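Local coordinates for flavoredoxin (Desulfovibrio vulgaris str. 'Miyazaki F', PDB 2D5M), which binds flavin mononucleotide and probably carries electrons as a small flavoprotein, at residues Arg27-Ala32 / Ala53-Arg58; Val19-Arg24 / Tyr57-Glu62; Ala65-Ile70 / Glu104-Pro109; Glu119-His124 / Ile135-Asp140. One frame throughout, in Å; residues are numbered along the deposited sequence.

Interaction 1. Residues Arg27-Ala32 / Ala53-Arg58. With FMN (flavin mononucleotide), chain E.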
# COMPACT_ATOMS: atom_id res chain seq x y z
N ARG A 27 23.72 -15.21 -5.78
CA ARG A 27 23.87 -13.82 -6.17
C ARG A 27 22.72 -13.00 -5.58
O ARG A 27 21.55 -13.37 -5.77
CB ARG A 27 23.86 -13.70 -7.72
CG ARG A 27 24.91 -14.52 -8.40
CD ARG A 27 24.81 -14.61 -9.89
NE ARG A 27 24.64 -13.34 -10.57
CZ ARG A 27 23.56 -12.82 -11.17
NH1 ARG A 27 22.41 -13.46 -11.26
NH2 ARG A 27 23.64 -11.62 -11.75
N PRO A 28 23.00 -11.92 -4.88
CA PRO A 28 21.95 -11.12 -4.28
C PRO A 28 21.29 -10.19 -5.28
O PRO A 28 21.94 -9.66 -6.18
CB PRO A 28 22.69 -10.33 -3.19
CG PRO A 28 24.03 -10.09 -3.80
CD PRO A 28 24.36 -11.37 -4.54
N ASN A 29 20.00 -9.95 -5.10
CA ASN A 29 19.23 -9.10 -5.99
C ASN A 29 18.21 -8.27 -5.21
O ASN A 29 17.84 -8.62 -4.09
CB ASN A 29 18.49 -9.94 -7.01
CG ASN A 29 18.00 -9.16 -8.23
OD1 ASN A 29 18.58 -8.13 -8.59
ND2 ASN A 29 16.96 -9.69 -8.88
N ILE A 30 17.80 -7.17 -5.84
CA ILE A 30 16.71 -6.35 -5.39
C ILE A 30 15.94 -5.91 -6.62
O ILE A 30 16.55 -5.60 -7.65
CB ILE A 30 17.16 -5.09 -4.61
CG1 ILE A 30 18.47 -4.49 -5.16
CG2 ILE A 30 17.23 -5.39 -3.11
CD1 ILE A 30 18.89 -3.14 -4.58
N MET A 31 14.61 -5.84 -6.48
CA MET A 31 13.72 -5.24 -7.48
C MET A 31 12.75 -4.33 -6.78
O MET A 31 12.51 -4.46 -5.58
CB MET A 31 13.01 -6.27 -8.35
CG MET A 31 12.16 -7.26 -7.57
SD MET A 31 10.54 -6.65 -7.09
CE MET A 31 9.63 -6.74 -8.64
N ALA A 32 12.18 -3.36 -7.50
CA ALA A 32 11.17 -2.48 -6.94
C ALA A 32 9.76 -3.05 -7.13
O ALA A 32 9.41 -3.53 -8.23
CB ALA A 32 11.24 -1.13 -7.63
N ALA A 53 8.13 -12.73 -15.42
CA ALA A 53 9.30 -12.35 -16.18
C ALA A 53 10.42 -11.86 -15.30
O ALA A 53 11.57 -11.78 -15.74
CB ALA A 53 8.96 -11.27 -17.21
N THR A 54 10.14 -11.45 -14.05
CA THR A 54 11.20 -10.91 -13.22
C THR A 54 12.14 -12.04 -12.75
O THR A 54 11.71 -13.17 -12.50
CB THR A 54 10.68 -10.15 -12.02
OG1 THR A 54 10.00 -11.01 -11.14
CG2 THR A 54 9.78 -9.02 -12.40
N TYR A 55 13.42 -11.70 -12.65
CA TYR A 55 14.38 -12.70 -12.13
C TYR A 55 14.03 -13.04 -10.67
O TYR A 55 14.17 -14.17 -10.20
CB TYR A 55 15.79 -12.16 -12.30
CG TYR A 55 16.89 -13.16 -12.12
CD1 TYR A 55 16.96 -14.26 -12.97
CD2 TYR A 55 17.87 -13.05 -11.15
CE1 TYR A 55 17.94 -15.22 -12.88
CE2 TYR A 55 18.89 -13.98 -11.03
CZ TYR A 55 18.93 -15.08 -11.87
OH TYR A 55 19.90 -16.05 -11.82
N THR A 56 13.58 -12.03 -9.93
CA THR A 56 13.18 -12.21 -8.54
C THR A 56 12.11 -13.25 -8.36
O THR A 56 12.14 -14.02 -7.40
CB THR A 56 12.70 -10.84 -8.00
OG1 THR A 56 13.81 -9.94 -8.03
CG2 THR A 56 12.19 -10.92 -6.60
N TYR A 57 11.15 -13.38 -9.20
CA TYR A 57 10.09 -14.35 -9.21
C TYR A 57 10.72 -15.74 -9.10
O TYR A 57 10.32 -16.57 -8.28
CB TYR A 57 9.19 -14.20 -10.44
CG TYR A 57 8.05 -15.20 -10.52
CD1 TYR A 57 6.76 -14.82 -10.30
CD2 TYR A 57 8.20 -16.52 -10.90
CE1 TYR A 57 5.69 -15.69 -10.38
CE2 TYR A 57 7.19 -17.40 -10.98
CZ TYR A 57 5.91 -16.98 -10.72
OH TYR A 57 4.86 -17.89 -10.82
N ARG A 58 11.65 -16.00 -10.01
CA ARG A 58 12.31 -17.30 -10.04
C ARG A 58 12.98 -17.54 -8.70
O ARG A 58 12.83 -18.61 -8.09
CB ARG A 58 13.32 -17.36 -11.17
CG ARG A 58 14.12 -18.69 -11.16
CD ARG A 58 15.08 -18.74 -12.34
NE ARG A 58 15.86 -19.96 -12.27
CZ ARG A 58 16.66 -20.37 -13.27
NH1 ARG A 58 16.74 -19.60 -14.35
NH2 ARG A 58 17.35 -21.51 -13.15
N1 FMN E . 7.37 -5.27 -11.08
C2 FMN E . 6.54 -6.22 -10.54
O2 FMN E . 6.52 -7.38 -10.99
N3 FMN E . 5.71 -5.86 -9.49
C4 FMN E . 5.60 -4.59 -8.95
O4 FMN E . 4.82 -4.36 -8.01
C4A FMN E . 6.42 -3.60 -9.55
N5 FMN E . 6.33 -2.32 -9.12
C5A FMN E . 7.26 -1.44 -9.62
C6 FMN E . 7.21 -0.10 -9.16
C7 FMN E . 8.12 0.87 -9.56
C7M FMN E . 8.03 2.31 -9.11
C8 FMN E . 9.18 0.45 -10.45
C8M FMN E . 10.25 1.46 -10.84
C9 FMN E . 9.19 -0.84 -10.96
C9A FMN E . 8.27 -1.79 -10.56
N10 FMN E . 8.22 -3.11 -11.07
C10 FMN E . 7.35 -4.03 -10.54
C1' FMN E . 9.17 -3.52 -12.14
C2' FMN E . 10.34 -4.35 -11.60
O2' FMN E . 10.96 -3.74 -10.45
C3' FMN E . 11.39 -4.47 -12.70
O3' FMN E . 10.82 -5.32 -13.73
C4' FMN E . 12.73 -5.03 -12.24
O4' FMN E . 13.68 -4.74 -13.31
C5' FMN E . 12.72 -6.50 -11.98
O5' FMN E . 14.07 -6.89 -11.57
P FMN E . 14.53 -8.43 -11.56
O1P FMN E . 14.36 -8.99 -12.98
O2P FMN E . 13.70 -9.22 -10.58
O3P FMN E . 15.98 -8.28 -11.15
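Asn29 holds CG anti to its backbone N (chi1 -163°), which turns CG toward the phosphate of the flavin mononucleotide, and Thr56 holds OG1 anti to its carbonyl carbon, beside the backbone N (chi1 -64°), which sets the hydroxyl at the same group. This is the phosphate-binding site of the flavin reductase-like fold, where strand 28-41 faces the N-terminal end of helix 55-63. The Asn29 amide donates from ND2 to FMN O3P at 2.8 Å in an almost straight bond (175°). The helix answers with backbone amides: Tyr55 N reaches FMN O1P at 2.9 Å, while O2P takes both Thr56 N and Thr56 OG1, the hydroxyl bond measuring 2.7 Å. All three terminal oxygens are thus gripped, and the helix N-terminus would be expected to help stabilise their negative charge. Thr54 sits at the N-cap, its OG1 accepting from Tyr57 N, and Arg51 O is a further partner of that hydroxyl. Met31, in one of two conformers, is bent at chi2 and chi3 and carries CE near N1 and C2 of the flavin. At the outer end the Arg27 guanidinium and the Tyr55 ring cross at about a right angle, and Asp23 binds both residues. Further along the strand, the ribityl hydroxyl O2' donates to Ala32 O at 2.7 Å.

Interaction 2. Residues Val19-Arg24 / Tyr57-Glu62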
# COMPACT_ATOMS: atom_id res chain seq x y z
N VAL A 19 12.41 -5.63 -3.02
CA VAL A 19 12.28 -7.05 -2.71
C VAL A 19 13.61 -7.71 -2.96
O VAL A 19 14.13 -7.68 -4.09
CB VAL A 19 11.19 -7.69 -3.57
CG1 VAL A 19 11.10 -9.17 -3.27
CG2 VAL A 19 9.82 -7.04 -3.32
N GLY A 20 14.20 -8.27 -1.90
CA GLY A 20 15.56 -8.82 -1.93
C GLY A 20 15.53 -10.33 -1.93
O GLY A 20 14.76 -10.96 -1.19
N THR A 21 16.38 -10.95 -2.74
CA THR A 21 16.47 -12.39 -2.89
C THR A 21 17.90 -12.84 -3.22
O THR A 21 18.75 -12.02 -3.58
CB THR A 21 15.58 -12.88 -4.05
OG1 THR A 21 15.96 -12.23 -5.27
CG2 THR A 21 14.08 -12.71 -3.78
N TYR A 22 18.14 -14.13 -3.06
CA TYR A 22 19.32 -14.79 -3.63
C TYR A 22 18.90 -15.70 -4.78
O TYR A 22 17.92 -16.44 -4.65
CB TYR A 22 20.01 -15.66 -2.56
CG TYR A 22 20.71 -14.93 -1.47
CD1 TYR A 22 21.72 -14.05 -1.69
CD2 TYR A 22 20.31 -15.15 -0.12
CE1 TYR A 22 22.36 -13.37 -0.65
CE2 TYR A 22 20.94 -14.49 0.91
CZ TYR A 22 21.98 -13.61 0.65
OH TYR A 22 22.56 -12.96 1.70
N ASP A 23 19.65 -15.68 -5.88
CA ASP A 23 19.43 -16.65 -6.94
C ASP A 23 20.09 -17.97 -6.59
O ASP A 23 20.63 -18.18 -5.50
CB ASP A 23 19.81 -16.11 -8.31
CG ASP A 23 21.31 -16.18 -8.66
OD1 ASP A 23 22.14 -16.54 -7.80
OD2 ASP A 23 21.60 -15.83 -9.82
N ARG A 24 20.03 -18.90 -7.53
CA ARG A 24 20.53 -20.27 -7.28
C ARG A 24 22.03 -20.33 -7.02
O ARG A 24 22.45 -21.31 -6.38
CB ARG A 24 20.13 -21.18 -8.42
CG ARG A 24 20.84 -20.82 -9.73
CD ARG A 24 20.05 -21.51 -10.90
NE ARG A 24 20.59 -21.16 -12.19
CZ ARG A 24 20.36 -20.00 -12.77
NH1 ARG A 24 19.59 -19.05 -12.26
NH2 ARG A 24 20.92 -19.77 -13.97
N TYR A 57 11.15 -13.38 -9.20
CA TYR A 57 10.09 -14.35 -9.21
C TYR A 57 10.72 -15.74 -9.10
O TYR A 57 10.32 -16.57 -8.28
CB TYR A 57 9.19 -14.20 -10.44
CG TYR A 57 8.05 -15.20 -10.52
CD1 TYR A 57 6.76 -14.82 -10.30
CD2 TYR A 57 8.20 -16.52 -10.90
CE1 TYR A 57 5.69 -15.69 -10.38
CE2 TYR A 57 7.19 -17.40 -10.98
CZ TYR A 57 5.91 -16.98 -10.72
OH TYR A 57 4.86 -17.89 -10.82
N ARG A 58 11.65 -16.00 -10.01
CA ARG A 58 12.31 -17.30 -10.04
C ARG A 58 12.98 -17.54 -8.70
O ARG A 58 12.83 -18.61 -8.09
CB ARG A 58 13.32 -17.36 -11.17
CG ARG A 58 14.12 -18.69 -11.16
CD ARG A 58 15.08 -18.74 -12.34
NE ARG A 58 15.86 -19.96 -12.27
CZ ARG A 58 16.66 -20.37 -13.27
NH1 ARG A 58 16.74 -19.60 -14.35
NH2 ARG A 58 17.35 -21.51 -13.15
N SER A 59 13.72 -16.57 -8.20
CA SER A 59 14.45 -16.77 -6.94
C SER A 59 13.50 -17.05 -5.77
O SER A 59 13.81 -17.90 -4.92
CB SER A 59 15.34 -15.56 -6.64
OG SER A 59 16.33 -15.48 -7.65
N ILE A 60 12.36 -16.37 -5.71
CA ILE A 60 11.45 -16.61 -4.61
C ILE A 60 10.86 -18.00 -4.72
O ILE A 60 10.71 -18.71 -3.71
CB ILE A 60 10.31 -15.55 -4.55
CG1 ILE A 60 10.90 -14.19 -4.21
CG2 ILE A 60 9.22 -15.98 -3.58
CD1 ILE A 60 9.90 -13.04 -4.22
N THR A 61 10.52 -18.46 -5.93
CA THR A 61 10.00 -19.81 -6.10
C THR A 61 11.03 -20.84 -5.67
O THR A 61 10.67 -21.90 -5.15
CB THR A 61 9.50 -20.14 -7.50
OG1 THR A 61 10.54 -20.16 -8.45
CG2 THR A 61 8.45 -19.15 -8.00
N GLU A 62 12.30 -20.57 -5.80
CA GLU A 62 13.35 -21.52 -5.46
C GLU A 62 13.70 -21.50 -3.98
O GLU A 62 13.95 -22.56 -3.43
CB GLU A 62 14.62 -21.15 -6.28
CG GLU A 62 14.47 -21.46 -7.76
CD GLU A 62 15.60 -20.98 -8.65
OE1 GLU A 62 16.41 -20.13 -8.17
OE2 GLU A 62 15.62 -21.40 -9.86
O HOH W 1 17.21 -12.97 -7.64
O HOH W 2 17.40 -19.19 -5.74
O HOH W 3 18.09 -18.80 -9.77
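Arg58, first along the helix to meet segment 19-24, lays its guanidinium flat against that of Arg24: the planes are 7° apart and the centres 3.8 Å. Arg24 NH1 lies over the middle of the Arg58 group, whereas Arg58 NH2 is displaced toward the rim of its partner. Two like charges this close probably depend on nearby carboxylate, and Arg58 NE indeed forms a salt bridge with Glu62 OE2 at 2.8 Å, the oxygen lying in the guanidinium plane and the N-H pointing at it almost straight (174°). Ser59 comes next, where the backbones are closest. Its CB packs 3.4 Å from Tyr22 O, and OG, anti to the carbonyl carbon, shares a water with Thr21 OG1. Ile60 then crosses Thr21 at about a right angle, CG1 touching Thr21 CG2 at 3.5 Å, and its CD1 reaches Val19 CG1; Phe66 of the neighbouring strand adds to this apolar patch. Glu62 closes the walk through water: OE1 accepts from one water that also donates to Tyr22 O, and from another that receives Arg24 N and, at 2.9 Å, Arg24 NH1. The short axes pass 7.7 Å apart at 63°, so the helix runs askew to the strand. Such a helix packed across an antiparallel sheet, apolar inside and charged at its margin, belongs to the beta-barrel-like FMN-binding fold of the flavin reductases.

Interaction 3. Residues Ala65-Ile70 / Glu104-Pro109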
# COMPACT_ATOMS: atom_id res chain seq x y z
N ALA A 65 11.83 -17.42 0.27
CA ALA A 65 12.21 -16.38 1.19
C ALA A 65 12.53 -15.11 0.41
O ALA A 65 13.06 -15.19 -0.70
CB ALA A 65 13.46 -16.79 1.97
N PHE A 66 12.24 -13.96 1.02
CA PHE A 66 12.59 -12.69 0.43
C PHE A 66 12.60 -11.65 1.56
O PHE A 66 12.06 -11.89 2.64
CB PHE A 66 11.64 -12.27 -0.68
CG PHE A 66 10.16 -12.14 -0.33
CD1 PHE A 66 9.64 -10.87 -0.03
CD2 PHE A 66 9.31 -13.21 -0.33
CE1 PHE A 66 8.27 -10.73 0.21
CE2 PHE A 66 7.95 -13.07 -0.02
CZ PHE A 66 7.42 -11.82 0.25
N THR A 67 13.22 -10.52 1.29
CA THR A 67 13.16 -9.40 2.18
C THR A 67 12.46 -8.23 1.47
O THR A 67 12.34 -8.23 0.26
CB THR A 67 14.57 -8.92 2.63
OG1 THR A 67 15.21 -8.42 1.47
CG2 THR A 67 15.33 -10.04 3.28
N ILE A 68 12.03 -7.25 2.28
CA ILE A 68 11.61 -5.95 1.81
C ILE A 68 12.47 -4.93 2.52
O ILE A 68 12.46 -4.84 3.73
CB ILE A 68 10.11 -5.74 2.03
CG1 ILE A 68 9.31 -6.62 1.06
CG2 ILE A 68 9.74 -4.24 1.91
CD1 ILE A 68 7.84 -6.72 1.35
N SER A 69 13.17 -4.13 1.73
CA SER A 69 13.93 -3.02 2.26
C SER A 69 13.26 -1.73 1.82
O SER A 69 12.85 -1.58 0.66
CB SER A 69 15.38 -3.07 1.76
OG SER A 69 16.04 -4.24 2.12
N ILE A 70 13.12 -0.79 2.76
CA ILE A 70 12.37 0.45 2.51
C ILE A 70 13.39 1.58 2.33
O ILE A 70 14.11 1.88 3.26
CB ILE A 70 11.38 0.70 3.63
CG1 ILE A 70 10.36 -0.45 3.67
CG2 ILE A 70 10.70 2.03 3.50
CD1 ILE A 70 9.19 -0.43 4.52
N GLU A 104 18.81 -12.60 8.99
CA GLU A 104 19.10 -13.39 10.20
C GLU A 104 18.14 -14.55 10.34
O GLU A 104 18.49 -15.52 11.05
CB GLU A 104 19.09 -12.45 11.42
CG GLU A 104 20.26 -11.46 11.33
CD GLU A 104 20.24 -10.49 12.51
OE1 GLU A 104 19.08 -10.07 12.87
OE2 GLU A 104 21.28 -10.14 13.12
N HIS A 105 16.94 -14.44 9.78
CA HIS A 105 15.87 -15.38 9.97
C HIS A 105 15.46 -16.10 8.68
O HIS A 105 14.81 -17.14 8.75
CB HIS A 105 14.63 -14.68 10.57
CG HIS A 105 14.93 -13.99 11.85
ND1 HIS A 105 14.89 -14.60 13.07
CD2 HIS A 105 15.33 -12.69 12.06
CE1 HIS A 105 15.24 -13.67 13.96
NE2 HIS A 105 15.51 -12.52 13.39
N VAL A 106 15.78 -15.52 7.53
CA VAL A 106 15.31 -16.06 6.22
C VAL A 106 16.49 -16.01 5.24
O VAL A 106 17.40 -15.20 5.41
CB VAL A 106 14.08 -15.35 5.64
CG1 VAL A 106 12.97 -15.20 6.70
CG2 VAL A 106 14.43 -13.98 5.08
N ASP A 107 16.34 -16.87 4.25
CA ASP A 107 17.37 -17.07 3.21
C ASP A 107 17.28 -16.04 2.08
O ASP A 107 16.91 -16.37 0.93
CB ASP A 107 17.23 -18.47 2.66
CG ASP A 107 18.38 -18.85 1.74
OD1 ASP A 107 19.45 -18.20 1.81
OD2 ASP A 107 18.18 -19.83 0.98
N ALA A 108 17.59 -14.78 2.39
CA ALA A 108 17.51 -13.64 1.47
C ALA A 108 18.32 -12.50 2.03
O ALA A 108 18.39 -12.33 3.25
CB ALA A 108 16.07 -13.21 1.24
N PRO A 109 18.87 -11.65 1.17
CA PRO A 109 19.58 -10.46 1.61
C PRO A 109 18.63 -9.25 1.74
O PRO A 109 17.64 -9.21 0.99
CB PRO A 109 20.56 -10.18 0.49
CG PRO A 109 19.76 -10.59 -0.74
CD PRO A 109 18.89 -11.75 -0.28
O HOH W 4 15.93 -15.39 -1.52
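Thr67 OG1 donates to Pro109 O at only 2.6 Å, a short bond and the one direct hydrogen bond between strand 65-70 and the loop leading into strand 109-111; most other contacts involve methyls, with one water bridge. The hydroxyl approaches the carbonyl oxygen at a C=O...donor angle of 130°, tilted from the carbonyl plane. It gets there because OG1 stands between the backbone N and the carbonyl carbon (chi1 66°). The same torsion setting leaves CG2 anti to the carbonyl carbon, against the loop, where it lies 3.8 Å from Ala108 CB and also touches Pro109 O.

Ala108 CB rests on the strand backbone, 3.6 Å from Phe66 CA. Before it, Asp107 centres an inverse gamma turn, with a weak bond from Ala108 N to Val106 O. The turn brings Asp107 O to within 3.6 Å of Ala65 CB, while Val106 CB packs against that same methyl at 4.0 Å. A water joins the backbones by donating to Ala65 O and to Asp107 O, the latter at 2.8 Å, so both carbonyls are satisfied without a direct strand pairing. The carboxylate of Asp107 has its partner elsewhere, in a salt bridge with Arg63. Phe66 CB points away from the loop, and the ring packs on Val19 and Leu120 of the neighbouring strands. With end-to-end directions 50° apart, the loop slants across the strand instead of extending its sheet: a connection between strands 100-102 and 109-111 that packs over the start of strand 65-70 in this FMN-binding fold.

Interaction 4. Residues Glu119-His124 / Ile135-Asp140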
# COMPACT_ATOMS: atom_id res chain seq x y z
N GLU A 119 12.16 -9.19 6.99
CA GLU A 119 12.50 -10.54 6.57
C GLU A 119 11.24 -11.38 6.45
O GLU A 119 10.47 -11.45 7.43
CB GLU A 119 13.46 -11.18 7.61
CG GLU A 119 14.76 -10.45 7.77
CD GLU A 119 15.86 -11.28 8.40
OE1 GLU A 119 15.82 -12.53 8.18
OE2 GLU A 119 16.75 -10.67 9.03
N LEU A 120 11.04 -11.99 5.29
CA LEU A 120 9.82 -12.75 5.03
C LEU A 120 10.10 -14.17 4.56
O LEU A 120 10.99 -14.47 3.77
CB LEU A 120 8.92 -12.04 4.00
CG LEU A 120 8.55 -10.61 4.38
CD1 LEU A 120 9.44 -9.58 3.66
CD2 LEU A 120 7.08 -10.30 4.11
N LYS A 121 9.23 -15.08 5.06
CA LYS A 121 9.16 -16.47 4.65
C LYS A 121 7.99 -16.64 3.72
O LYS A 121 6.85 -16.25 4.07
CB LYS A 121 8.98 -17.38 5.86
CG LYS A 121 8.74 -18.85 5.62
CD LYS A 121 8.48 -19.67 6.89
CE LYS A 121 7.20 -19.27 7.60
NZ LYS A 121 6.62 -20.21 8.58
N LEU A 122 8.15 -17.23 2.54
CA LEU A 122 7.03 -17.44 1.64
C LEU A 122 6.04 -18.44 2.25
O LEU A 122 6.44 -19.57 2.59
CB LEU A 122 7.54 -18.01 0.31
CG LEU A 122 6.48 -18.14 -0.77
CD1 LEU A 122 5.89 -16.81 -1.15
CD2 LEU A 122 7.05 -18.89 -2.00
N ILE A 123 4.78 -18.06 2.35
CA ILE A 123 3.74 -18.93 2.90
C ILE A 123 2.62 -19.21 1.89
O ILE A 123 1.96 -20.25 2.05
CB ILE A 123 3.19 -18.43 4.25
CG1 ILE A 123 2.64 -17.01 4.18
CG2 ILE A 123 4.26 -18.57 5.32
CD1 ILE A 123 1.75 -16.67 5.37
N HIS A 124 2.40 -18.40 0.88
CA HIS A 124 1.41 -18.73 -0.13
C HIS A 124 1.87 -18.20 -1.46
O HIS A 124 2.52 -17.13 -1.51
CB HIS A 124 0.01 -18.13 0.15
CG HIS A 124 -0.59 -18.42 1.49
ND1 HIS A 124 -1.08 -19.66 1.83
CD2 HIS A 124 -0.81 -17.61 2.57
CE1 HIS A 124 -1.57 -19.60 3.07
NE2 HIS A 124 -1.42 -18.38 3.54
N ILE A 135 2.77 -14.30 -0.93
CA ILE A 135 2.43 -13.89 0.43
C ILE A 135 3.57 -14.31 1.30
O ILE A 135 3.92 -15.52 1.42
CB ILE A 135 1.14 -14.55 0.91
CG1 ILE A 135 -0.01 -14.41 -0.09
CG2 ILE A 135 0.79 -14.00 2.28
CD1 ILE A 135 -0.34 -13.00 -0.41
N GLY A 136 4.23 -13.33 1.92
CA GLY A 136 5.30 -13.59 2.86
C GLY A 136 4.86 -13.34 4.29
O GLY A 136 4.22 -12.35 4.58
N GLU A 137 5.23 -14.27 5.15
CA GLU A 137 5.07 -14.10 6.59
C GLU A 137 6.24 -13.26 7.08
O GLU A 137 7.40 -13.58 6.84
CB GLU A 137 5.05 -15.42 7.32
CG GLU A 137 4.94 -15.28 8.82
CD GLU A 137 4.77 -16.57 9.59
OE1 GLU A 137 4.53 -17.63 8.96
OE2 GLU A 137 4.90 -16.51 10.85
N ILE A 138 5.96 -12.19 7.80
CA ILE A 138 6.96 -11.34 8.41
C ILE A 138 7.56 -12.05 9.61
O ILE A 138 6.88 -12.34 10.59
CB ILE A 138 6.34 -9.99 8.86
CG1 ILE A 138 5.76 -9.23 7.68
CG2 ILE A 138 7.33 -9.17 9.63
CD1 ILE A 138 4.92 -8.00 8.05
N MET A 139 8.87 -12.32 9.51
CA MET A 139 9.62 -12.99 10.55
C MET A 139 10.33 -12.00 11.44
O MET A 139 10.61 -12.30 12.63
CB MET A 139 10.61 -14.02 9.94
CG MET A 139 9.98 -14.97 8.97
SD MET A 139 8.48 -15.81 9.52
CE MET A 139 9.16 -16.83 10.80
N ASP A 140 10.70 -10.82 10.91
CA ASP A 140 11.38 -9.78 11.67
C ASP A 140 11.29 -8.50 10.91
O ASP A 140 11.31 -8.48 9.68
CB ASP A 140 12.86 -10.13 11.89
CG ASP A 140 13.54 -9.31 12.96
OD1 ASP A 140 12.86 -8.85 13.90
OD2 ASP A 140 14.77 -9.13 12.90
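Leu120 and Glu137 meet in the tight part of this pairing, where Leu120 CA makes a CA-H...O contact of 3.1 Å with Glu137 O. Gly136 presents only backbone here, and Leu120 CB lies 4.1 Å from Gly136 CA. On the same face Leu120 CD2 lies 4.0 Å from Ile138 CG1, with Ile46 and Phe66 packing around them. Lys121 and Glu137 exchange both backbone bonds as an antiparallel hydrogen-bonded pair. The strands are the two arms of a beta hairpin, 116-126 with 133-144, interrupted by a classic beta bulge at each end: Ile123 and His124 both face Ile135, and Met139 and Asp140 both face Glu119. At the first bulge Ile135 O accepts a nearly straight bond from Ile123 N (2.8 Å, 175°) and a weak one from His124 N. Looseness is confined to the exposed Lys121 and His124. Lys121 lies beside Glu137, pointing the same way, yet their salt bridge is long and weak, Lys121 NZ to Glu137 OE1 at 3.3 Å. His124 turns a ring edge to Ile135, which is itself buried, its CG2 4.0 Å from His124 CD2. Also buried are Glu119 and Asp140, both salt-bridged to Lys142; Glu119 OE1 accepts from His105 N, and Asp140 OD1 is hydrogen-bonded to Ser4 OG of the second subunit.

How the interactions relate
Helix 55-63 serves interactions 1 and 2, whose centres are 6 Å apart: its N-terminal end is buried against phosphate, whereas the next turns combine apolar packing with exposed charge. Asp23 connects the two, because its OD2 meets Tyr55 OH at 2.6 Å. Interactions 2, 3 and 4 follow one another across the same antiparallel sheet through neighbouring strands 14-22, 65-70 and 116-126. Interaction 3 is buried, relying on methyls, one hydroxyl and a bridging water; interaction 4, partly buried, is chiefly backbone pairing and reaches the second subunit. Glu119 of interaction 4 holds the loop of interaction 3 through the amides of Glu104 and His105.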